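Side-chain contacts in AP endonuclease, family protein 2 (Mycobacterium smegmatis, PDB 5TNV), which binds magnesium in a xylose isomerase-like TIM barrel and may act as an endonuclease: residues E87-V92 / P131-T136; I29-L34 / R59-L64; H45-P50 / L78-D83. All blocks are in the same frame, centred on the assembly; numbering follows the deposited sequence.

Overall arrangement
Interaction 2 is the core contact of the three: strand 29-32 meets helix 51-63 through buried methyls and a thioether, with no polar bond between them. Interactions 1 and 3 lie farther out and are partly buried. Interaction 1 joins two neighbouring outer helices, an arginine lying over a phenylalanine and bonding to a serine while rings pack beneath; interaction 3 brings together the loops leading into helices 51-63 and 83-95, with van der Waals touches across, and polar bonds within the loops or to helix 83-95. That helix connects these two: it carries one half of interaction 1 and begins at the end of segment 78-83, and CD2 of F89 lies 3.8 Å from CD2 of L78. Interaction 2 touches neither.

Interaction 1. Residues E87-V92 / P131-T136; sequences EEFRTV and PSFGAT
R90 lays its guanidinium over one face of the F133 ring, with NH1 above the ring centre, 3.4 Å from the plane. CZ of R90 stands 4.3 Å from the centroid of the F133 ring and 19° off its normal, a cation-pi contact in which the two flat groups are inclined by 33° rather than lying parallel. The same guanidinium reaches past the ring to S132: NH1 and NH2 of R90 both donate, end-on, to OG of S132, at 3.0 and 3.1 Å, with OG close to the guanidinium plane. That hydroxyl has a further partner in the carbonyl of L129, one turn back in its helix. Behind, E87 takes NE of R90 on the syn side of its OE1, a salt bridge of 3.1 Å between R90 NE and E87 OE1. The arginine is thus fixed at its end and at NE, which sets the rotation of the plane over F133. The chain is bent at chi3 (-53°), which turns the guanidinium onto the ring. Deeper in, F89 and F133 cross at about a right angle, CE2 of F89 being 4.0 Å from CE1 of F133, and both rings rest on I100 of strand 99-104. Just past F133, G134 takes positive phi and ends helix 116-133 in a Schellman motif. Two successive outer helices, 83-95 and 116-133, meet here side by side over the strand that connects them, the packing expected of the helical layer of a TIM barrel.

Interaction 2. Residues I29-L34 / R59-L64; sequences IAANML and RQVREL
V61, on the inner side of helix 51-63, has its CB directed toward strand 29-32, and the two methyls that branch from it divide the work. CG1 stands anti to the backbone N (chi1 178°) and runs to the strand, where it meets CB of A31; V61 CG1 and A31 CB are 3.6 Å apart, close methyl-to-methyl packing. The other branch, CG2, is anti to the carbonyl carbon and turns to M33, lying 3.8 Å from its SD. One beta-branched side chain therefore touches two residues that sit two places apart in sequence. The backbones are closest at the same place, CA of A31 and CA of V61 being 7.2 Å apart, a spacing that suits the short side chain of alanine.

M33 comes in from the side. Its CB does not point at the helix, but chi1 (-62°) and the bend at chi2 (-66°) together bring the sulfur across to the valine. Next to it, N32 OD1 accepts from the backbone N of L34 at 2.9 Å, an Asx turn in the N32-L34 backbone.

Around this meeting point, I69 of strand 68-70 touches both V61 and M33, F66 packs on A31, and W75 on M33. The helix thus lies against both strands of the beta-alpha-beta unit formed by 29-32, 51-63 and 68-70. No hydrogen bond or charge pair spans the two segments: methyls and a thioether, all buried, hold helix to strand by dispersion and the exclusion of water, so the fit depends on shape.

Interaction 3. Residues H45-P50 / L78-D83; sequences HIKDAP and LAALSD
Two loops of the TIM barrel, each leading from a strand into the next outer helix, meet where K47 faces A80 and L81. The contact between them is plain van der Waals packing of polar atoms against methyls, without a hydrogen bond. The long side chain of K47 bends at chi3 (-80°) and brings its NZ within 4.1 Å of the A80 methyl, and the side chain also touches P77. L81 places CD2 by the backbone carbonyl of K47, 3.8 Å from O, and packs on I86 of helix 83-95 as well.

The polar bonds lie within each loop or run to a neighbouring helix. R85 of helix 83-95 donates through NH2 to the carbonyls of K47 and A49, tying the first loop to that helix. On the other loop S82 is the N-cap of the same helix, its OG accepting from N of R85. The K47 side chain leaves between its backbone N and carbonyl carbon (chi1 79°), and this folds it back over H45, with CD 3.7 Å above one face of the imidazole, offset toward the rim. In that ring's plane, ND1 of H45 accepts the backbone N-H of K47 at 2.9 Å, with an N-H...N angle of 168°.

Interaction 1. Residues E87-V92 / P131-T136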
loop_
_atom_site.group_PDB
_atom_site.type_symbol
_atom_site.label_atom_id
_atom_site.label_comp_id
_atom_site.label_asym_id
_atom_site.label_seq_id
_atom_site.Cartn_x
_atom_site.Cartn_y
_atom_site.Cartn_z
ATOM N N GLU A 87 19.271 -34.750 6.608
ATOM C CA GLU A 87 20.502 -34.169 7.100
ATOM C C GLU A 87 21.157 -33.240 6.077
ATOM O O GLU A 87 21.717 -32.222 6.499
ATOM C CB GLU A 87 21.460 -35.270 7.624
ATOM C CG GLU A 87 20.979 -36.030 8.839
ATOM C CD GLU A 87 20.565 -35.132 10.012
ATOM O OE1 GLU A 87 21.280 -34.117 10.215
ATOM O OE2 GLU A 87 19.537 -35.443 10.672
ATOM N N GLU A 88 21.044 -33.502 4.777
ATOM C CA GLU A 88 21.495 -32.579 3.767
ATOM C C GLU A 88 20.772 -31.229 3.928
ATOM O O GLU A 88 21.366 -30.144 3.856
ATOM C CB GLU A 88 21.287 -33.108 2.372
ATOM C CG GLU A 88 22.073 -34.212 1.843
ATOM C CD GLU A 88 21.932 -34.603 0.402
ATOM O OE1 GLU A 88 21.353 -33.852 -0.285
ATOM O OE2 GLU A 88 22.447 -35.711 0.034
ATOM N N PHE A 89 19.447 -31.321 4.106
ATOM C CA PHE A 89 18.621 -30.141 4.307
ATOM C C PHE A 89 19.011 -29.385 5.568
ATOM O O PHE A 89 19.137 -28.165 5.555
ATOM C CB PHE A 89 17.155 -30.614 4.362
ATOM C CG PHE A 89 16.190 -29.473 4.614
ATOM C CD1 PHE A 89 15.661 -28.728 3.576
ATOM C CD2 PHE A 89 15.797 -29.147 5.883
ATOM C CE1 PHE A 89 14.766 -27.679 3.843
ATOM C CE2 PHE A 89 14.962 -28.096 6.193
ATOM C CZ PHE A 89 14.455 -27.334 5.137
ATOM N N ARG A 90 19.192 -30.117 6.674
ATOM C CA ARG A 90 19.541 -29.508 7.941
ATOM C C ARG A 90 20.820 -28.686 7.812
ATOM O O ARG A 90 20.968 -27.581 8.372
ATOM C CB ARG A 90 19.682 -30.543 9.049
ATOM C CG ARG A 90 19.565 -30.002 10.461
ATOM C CD ARG A 90 19.772 -31.102 11.468
ATOM N NE ARG A 90 18.948 -32.330 11.348
ATOM C CZ ARG A 90 17.692 -32.401 11.799
ATOM N NH1 ARG A 90 17.044 -31.376 12.303
ATOM N NH2 ARG A 90 17.005 -33.502 11.701
ATOM N N THR A 91 21.813 -29.220 7.065
ATOM C CA THR A 91 23.083 -28.554 6.876
ATOM C C THR A 91 22.884 -27.215 6.119
ATOM O O THR A 91 23.408 -26.201 6.549
ATOM C CB THR A 91 24.047 -29.438 6.109
ATOM O OG1 THR A 91 24.295 -30.574 6.950
ATOM C CG2 THR A 91 25.369 -28.758 5.867
ATOM N N VAL A 92 22.125 -27.245 5.014
ATOM C CA VAL A 92 21.981 -25.963 4.275
ATOM C C VAL A 92 21.117 -24.981 5.026
ATOM O O VAL A 92 21.394 -23.776 4.965
ATOM C CB VAL A 92 21.538 -26.127 2.819
ATOM C CG1 VAL A 92 22.580 -26.902 2.022
ATOM C CG2 VAL A 92 20.213 -26.768 2.667
ATOM N N PRO A 131 10.751 -31.411 16.715
ATOM C CA PRO A 131 11.665 -31.092 17.792
ATOM C C PRO A 131 13.137 -31.100 17.362
ATOM O O PRO A 131 13.930 -30.386 17.965
ATOM C CB PRO A 131 11.445 -32.220 18.838
ATOM C CG PRO A 131 10.123 -32.801 18.513
ATOM C CD PRO A 131 9.945 -32.607 17.030
ATOM N N SER A 132 13.478 -31.901 16.359
ATOM C CA SER A 132 14.869 -31.934 15.933
ATOM C C SER A 132 15.340 -30.589 15.377
ATOM O O SER A 132 16.535 -30.347 15.406
ATOM C CB SER A 132 15.123 -33.036 14.904
ATOM O OG SER A 132 14.674 -32.672 13.593
ATOM N N PHE A 133 14.432 -29.773 14.890
ATOM C CA PHE A 133 14.723 -28.440 14.371
ATOM C C PHE A 133 14.537 -27.354 15.409
ATOM O O PHE A 133 14.840 -26.197 15.146
ATOM C CB PHE A 133 13.821 -28.155 13.162
ATOM C CG PHE A 133 14.157 -28.968 11.924
ATOM C CD1 PHE A 133 15.193 -28.558 11.100
ATOM C CD2 PHE A 133 13.478 -30.118 11.586
ATOM C CE1 PHE A 133 15.490 -29.274 9.977
ATOM C CE2 PHE A 133 13.798 -30.850 10.457
ATOM C CZ PHE A 133 14.828 -30.422 9.657
ATOM N N GLY A 134 13.993 -27.692 16.571
ATOM C CA GLY A 134 13.605 -26.728 17.586
ATOM C C GLY A 134 12.220 -26.107 17.341
ATOM O O GLY A 134 11.856 -25.104 17.977
ATOM N N ALA A 135 11.451 -26.655 16.417
ATOM C CA ALA A 135 10.133 -26.135 16.134
ATOM C C ALA A 135 9.142 -26.526 17.240
ATOM O O ALA A 135 9.256 -27.605 17.845
ATOM C CB ALA A 135 9.610 -26.642 14.800
ATOM N N THR A 136 8.186 -25.652 17.500
ATOM C CA THR A 136 7.249 -25.857 18.621
ATOM C C THR A 136 5.810 -26.075 18.182
ATOM O O THR A 136 4.957 -26.341 19.027
ATOM C CB THR A 136 7.303 -24.704 19.643
ATOM O OG1 THR A 136 6.900 -23.500 18.970
ATOM C CG2 THR A 136 8.719 -24.526 20.191
#

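Interaction 2. Residues I29-L34 / R59-L64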
loop_
_atom_site.group_PDB
_atom_site.type_symbol
_atom_site.label_atom_id
_atom_site.label_comp_id
_atom_site.label_asym_id
_atom_site.label_seq_id
_atom_site.Cartn_x
_atom_site.Cartn_y
_atom_site.Cartn_z
ATOM N N ILE A 29 9.447 -15.333 14.279
ATOM C CA ILE A 29 8.594 -14.712 13.247
ATOM C C ILE A 29 9.013 -15.358 11.940
ATOM O O ILE A 29 9.985 -14.908 11.292
ATOM C CB ILE A 29 8.675 -13.193 13.234
ATOM C CG1 ILE A 29 8.333 -12.554 14.606
ATOM C CG2 ILE A 29 7.786 -12.649 12.152
ATOM C CD1 ILE A 29 8.889 -11.128 14.723
ATOM N N ALA A 30 8.345 -16.421 11.546
ATOM C CA ALA A 30 8.830 -17.249 10.447
ATOM C C ALA A 30 8.357 -16.810 9.085
ATOM O O ALA A 30 7.213 -16.383 8.922
ATOM C CB ALA A 30 8.349 -18.677 10.642
ATOM N N ALA A 31 9.226 -16.931 8.084
ATOM C CA ALA A 31 8.816 -16.817 6.688
ATOM C C ALA A 31 8.157 -18.099 6.230
ATOM O O ALA A 31 8.801 -19.178 6.239
ATOM C CB ALA A 31 9.987 -16.513 5.782
ATOM N N ASN A 32 6.924 -18.054 5.791
ATOM C CA ASN A 32 6.265 -19.222 5.193
ATOM C C ASN A 32 6.848 -19.472 3.823
ATOM O O ASN A 32 6.910 -18.533 3.043
ATOM C CB ASN A 32 4.762 -18.934 5.109
ATOM C CG ASN A 32 3.901 -20.089 4.706
ATOM O OD1 ASN A 32 4.036 -20.523 3.557
ATOM N ND2 ASN A 32 3.035 -20.593 5.556
ATOM N N MET A 33 7.281 -20.710 3.510
ATOM C CA MET A 33 7.959 -21.029 2.254
ATOM C C MET A 33 7.022 -21.437 1.110
ATOM O O MET A 33 7.512 -21.755 0.031
ATOM C CB MET A 33 8.978 -22.153 2.501
ATOM C CG MET A 33 10.069 -21.750 3.493
ATOM S SD MET A 33 11.169 -20.429 2.928
ATOM C CE MET A 33 12.205 -21.344 1.780
ATOM N N LEU A 34 5.706 -21.385 1.304
ATOM C CA LEU A 34 4.811 -21.933 0.270
ATOM C C LEU A 34 4.981 -21.135 -1.040
ATOM O O LEU A 34 4.783 -21.746 -2.123
ATOM C CB LEU A 34 3.407 -22.043 0.738
ATOM C CG LEU A 34 2.478 -20.971 0.822
ATOM C CD1 LEU A 34 1.851 -20.604 -0.521
ATOM C CD2 LEU A 34 1.274 -21.459 1.638
ATOM N N ARG A 59 18.501 -18.605 1.020
ATOM C CA ARG A 59 19.330 -17.383 1.063
ATOM C C ARG A 59 18.491 -16.143 0.799
ATOM O O ARG A 59 18.733 -15.094 1.404
ATOM C CB ARG A 59 20.429 -17.505 0.029
ATOM C CG ARG A 59 21.534 -16.460 0.164
ATOM C CD ARG A 59 22.687 -16.755 -0.789
ATOM N NE ARG A 59 23.278 -18.065 -0.445
ATOM C CZ ARG A 59 23.945 -18.832 -1.297
ATOM N NH1 ARG A 59 24.193 -18.428 -2.523
ATOM N NH2 ARG A 59 24.416 -19.994 -0.891
ATOM N N GLN A 60 17.533 -16.228 -0.127
ATOM C CA GLN A 60 16.690 -15.080 -0.419
ATOM C C GLN A 60 15.919 -14.640 0.823
ATOM O O GLN A 60 15.641 -13.440 0.996
ATOM C CB GLN A 60 15.698 -15.407 -1.542
ATOM C CG GLN A 60 16.375 -15.610 -2.891
ATOM C CD GLN A 60 15.335 -15.844 -3.949
ATOM O OE1 GLN A 60 14.490 -14.980 -4.217
ATOM N NE2 GLN A 60 15.346 -17.008 -4.546
ATOM N N VAL A 61 15.503 -15.601 1.631
ATOM C CA VAL A 61 14.756 -15.356 2.866
ATOM C C VAL A 61 15.665 -14.703 3.902
ATOM O O VAL A 61 15.312 -13.690 4.516
ATOM C CB VAL A 61 14.145 -16.686 3.340
ATOM C CG1 VAL A 61 13.412 -16.456 4.637
ATOM C CG2 VAL A 61 13.244 -17.268 2.286
ATOM N N ARG A 62 16.867 -15.270 4.115
ATOM C CA ARG A 62 17.818 -14.668 5.065
ATOM C C ARG A 62 18.221 -13.267 4.640
ATOM O O ARG A 62 18.356 -12.385 5.495
ATOM C CB ARG A 62 19.058 -15.583 5.138
ATOM C CG ARG A 62 20.125 -15.059 6.099
ATOM C CD ARG A 62 19.594 -15.003 7.530
ATOM N NE ARG A 62 20.660 -14.675 8.448
ATOM C CZ ARG A 62 20.400 -14.333 9.687
ATOM N NH1 ARG A 62 19.149 -14.294 10.147
ATOM N NH2 ARG A 62 21.367 -14.035 10.505
ATOM N N GLU A 63 18.433 -13.038 3.340
ATOM C CA GLU A 63 18.777 -11.706 2.836
ATOM C C GLU A 63 17.771 -10.628 3.239
ATOM O O GLU A 63 18.155 -9.462 3.353
ATOM C CB GLU A 63 18.850 -11.727 1.293
ATOM C CG GLU A 63 20.144 -12.371 0.779
ATOM C CD GLU A 63 20.095 -12.695 -0.706
ATOM O OE1 GLU A 63 19.000 -12.675 -1.317
ATOM O OE2 GLU A 63 21.200 -12.981 -1.268
ATOM N N LEU A 64 16.538 -11.012 3.413
ATOM C CA LEU A 64 15.452 -10.094 3.781
ATOM C C LEU A 64 15.246 -9.998 5.286
ATOM O O LEU A 64 14.311 -9.304 5.726
ATOM C CB LEU A 64 14.185 -10.440 3.010
ATOM C CG LEU A 64 14.238 -10.127 1.537
ATOM C CD1 LEU A 64 13.130 -10.844 0.785
ATOM C CD2 LEU A 64 14.178 -8.640 1.305
#

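Interaction 3. Residues H45-P50 / L78-D83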
loop_
_atom_site.group_PDB
_atom_site.type_symbol
_atom_site.label_atom_id
_atom_site.label_comp_id
_atom_site.label_asym_id
_atom_site.label_seq_id
_atom_site.Cartn_x
_atom_site.Cartn_y
_atom_site.Cartn_z
ATOM N N HIS A 45 10.947 -31.838 -9.528
ATOM C CA HIS A 45 10.406 -31.596 -8.233
ATOM C C HIS A 45 11.490 -31.115 -7.282
ATOM O O HIS A 45 12.622 -31.649 -7.283
ATOM C CB HIS A 45 9.748 -32.856 -7.705
ATOM C CG HIS A 45 8.810 -32.665 -6.579
ATOM N ND1 HIS A 45 9.150 -32.199 -5.333
ATOM C CD2 HIS A 45 7.452 -32.816 -6.581
ATOM C CE1 HIS A 45 8.054 -32.138 -4.616
ATOM N NE2 HIS A 45 6.991 -32.509 -5.342
ATOM N N ILE A 46 11.193 -30.128 -6.453
ATOM C CA ILE A 46 12.160 -29.618 -5.466
ATOM C C ILE A 46 12.643 -30.736 -4.545
ATOM O O ILE A 46 13.752 -30.645 -4.007
ATOM C CB ILE A 46 11.578 -28.415 -4.716
ATOM C CG1 ILE A 46 12.660 -27.522 -4.118
ATOM C CG2 ILE A 46 10.563 -28.824 -3.679
ATOM C CD1 ILE A 46 13.579 -26.859 -5.099
ATOM N N LYS A 47 11.815 -31.769 -4.313
ATOM C CA LYS A 47 12.257 -32.851 -3.421
ATOM C C LYS A 47 13.509 -33.554 -3.921
ATOM O O LYS A 47 14.217 -34.144 -3.107
ATOM C CB LYS A 47 11.120 -33.842 -3.242
ATOM C CG LYS A 47 10.906 -34.772 -4.307
ATOM C CD LYS A 47 9.713 -35.676 -3.993
ATOM C CE LYS A 47 10.062 -36.820 -3.021
ATOM N NZ LYS A 47 9.008 -37.862 -2.933
ATOM N N ASP A 48 13.784 -33.507 -5.210
ATOM C CA ASP A 48 14.896 -34.195 -5.840
ATOM C C ASP A 48 16.061 -33.279 -6.082
ATOM O O ASP A 48 17.107 -33.712 -6.628
ATOM C CB ASP A 48 14.433 -34.833 -7.158
ATOM C CG ASP A 48 13.326 -35.849 -6.972
ATOM O OD1 ASP A 48 13.444 -36.667 -6.035
ATOM O OD2 ASP A 48 12.371 -35.833 -7.755
ATOM N N ALA A 49 15.977 -31.992 -5.748
ATOM C CA ALA A 49 17.011 -31.028 -6.150
ATOM C C ALA A 49 18.265 -31.147 -5.303
ATOM O O ALA A 49 18.198 -31.533 -4.147
ATOM C CB ALA A 49 16.438 -29.615 -6.043
ATOM N N PRO A 50 19.404 -30.755 -5.839
ATOM C CA PRO A 50 20.611 -30.694 -5.006
ATOM C C PRO A 50 20.395 -29.683 -3.872
ATOM O O PRO A 50 19.668 -28.699 -3.987
ATOM C CB PRO A 50 21.652 -30.215 -5.980
ATOM C CG PRO A 50 21.130 -30.389 -7.338
ATOM C CD PRO A 50 19.648 -30.351 -7.230
ATOM N N LEU A 78 9.465 -32.447 3.799
ATOM C CA LEU A 78 10.302 -33.075 4.821
ATOM C C LEU A 78 9.786 -34.458 5.225
ATOM O O LEU A 78 10.599 -35.337 5.508
ATOM C CB LEU A 78 10.447 -32.178 6.054
ATOM C CG LEU A 78 11.110 -30.829 5.801
ATOM C CD1 LEU A 78 11.156 -30.020 7.087
ATOM C CD2 LEU A 78 12.510 -30.935 5.228
ATOM N N ALA A 79 8.474 -34.661 5.250
ATOM C CA ALA A 79 7.944 -35.954 5.632
ATOM C C ALA A 79 8.326 -37.053 4.637
ATOM O O ALA A 79 8.293 -38.217 4.972
ATOM C CB ALA A 79 6.430 -35.848 5.804
ATOM N N ALA A 80 8.621 -36.685 3.403
ATOM C CA ALA A 80 8.914 -37.618 2.320
ATOM C C ALA A 80 10.396 -37.876 2.126
ATOM O O ALA A 80 10.748 -38.831 1.464
ATOM C CB ALA A 80 8.324 -37.117 1.000
ATOM N N LEU A 81 11.270 -37.028 2.635
ATOM C CA LEU A 81 12.709 -37.218 2.430
ATOM C C LEU A 81 13.244 -38.377 3.207
ATOM O O LEU A 81 12.806 -38.699 4.318
ATOM C CB LEU A 81 13.477 -35.949 2.849
ATOM C CG LEU A 81 13.287 -34.694 2.000
ATOM C CD1 LEU A 81 14.173 -33.589 2.575
ATOM C CD2 LEU A 81 13.583 -34.918 0.532
ATOM N N SER A 82 14.285 -39.008 2.631
ATOM C CA SER A 82 15.042 -39.961 3.381
ATOM C C SER A 82 15.732 -39.260 4.538
ATOM O O SER A 82 15.942 -38.044 4.546
ATOM C CB SER A 82 16.117 -40.586 2.519
ATOM O OG SER A 82 17.104 -39.623 2.149
ATOM N N ASP A 83 16.144 -40.072 5.529
ATOM C CA ASP A 83 16.844 -39.476 6.674
ATOM C C ASP A 83 18.145 -38.787 6.250
ATOM O O ASP A 83 18.490 -37.741 6.806
ATOM C CB ASP A 83 17.122 -40.553 7.714
ATOM C CG ASP A 83 15.896 -41.174 8.300
ATOM O OD1 ASP A 83 14.784 -40.638 8.258
ATOM O OD2 ASP A 83 16.060 -42.269 8.911
#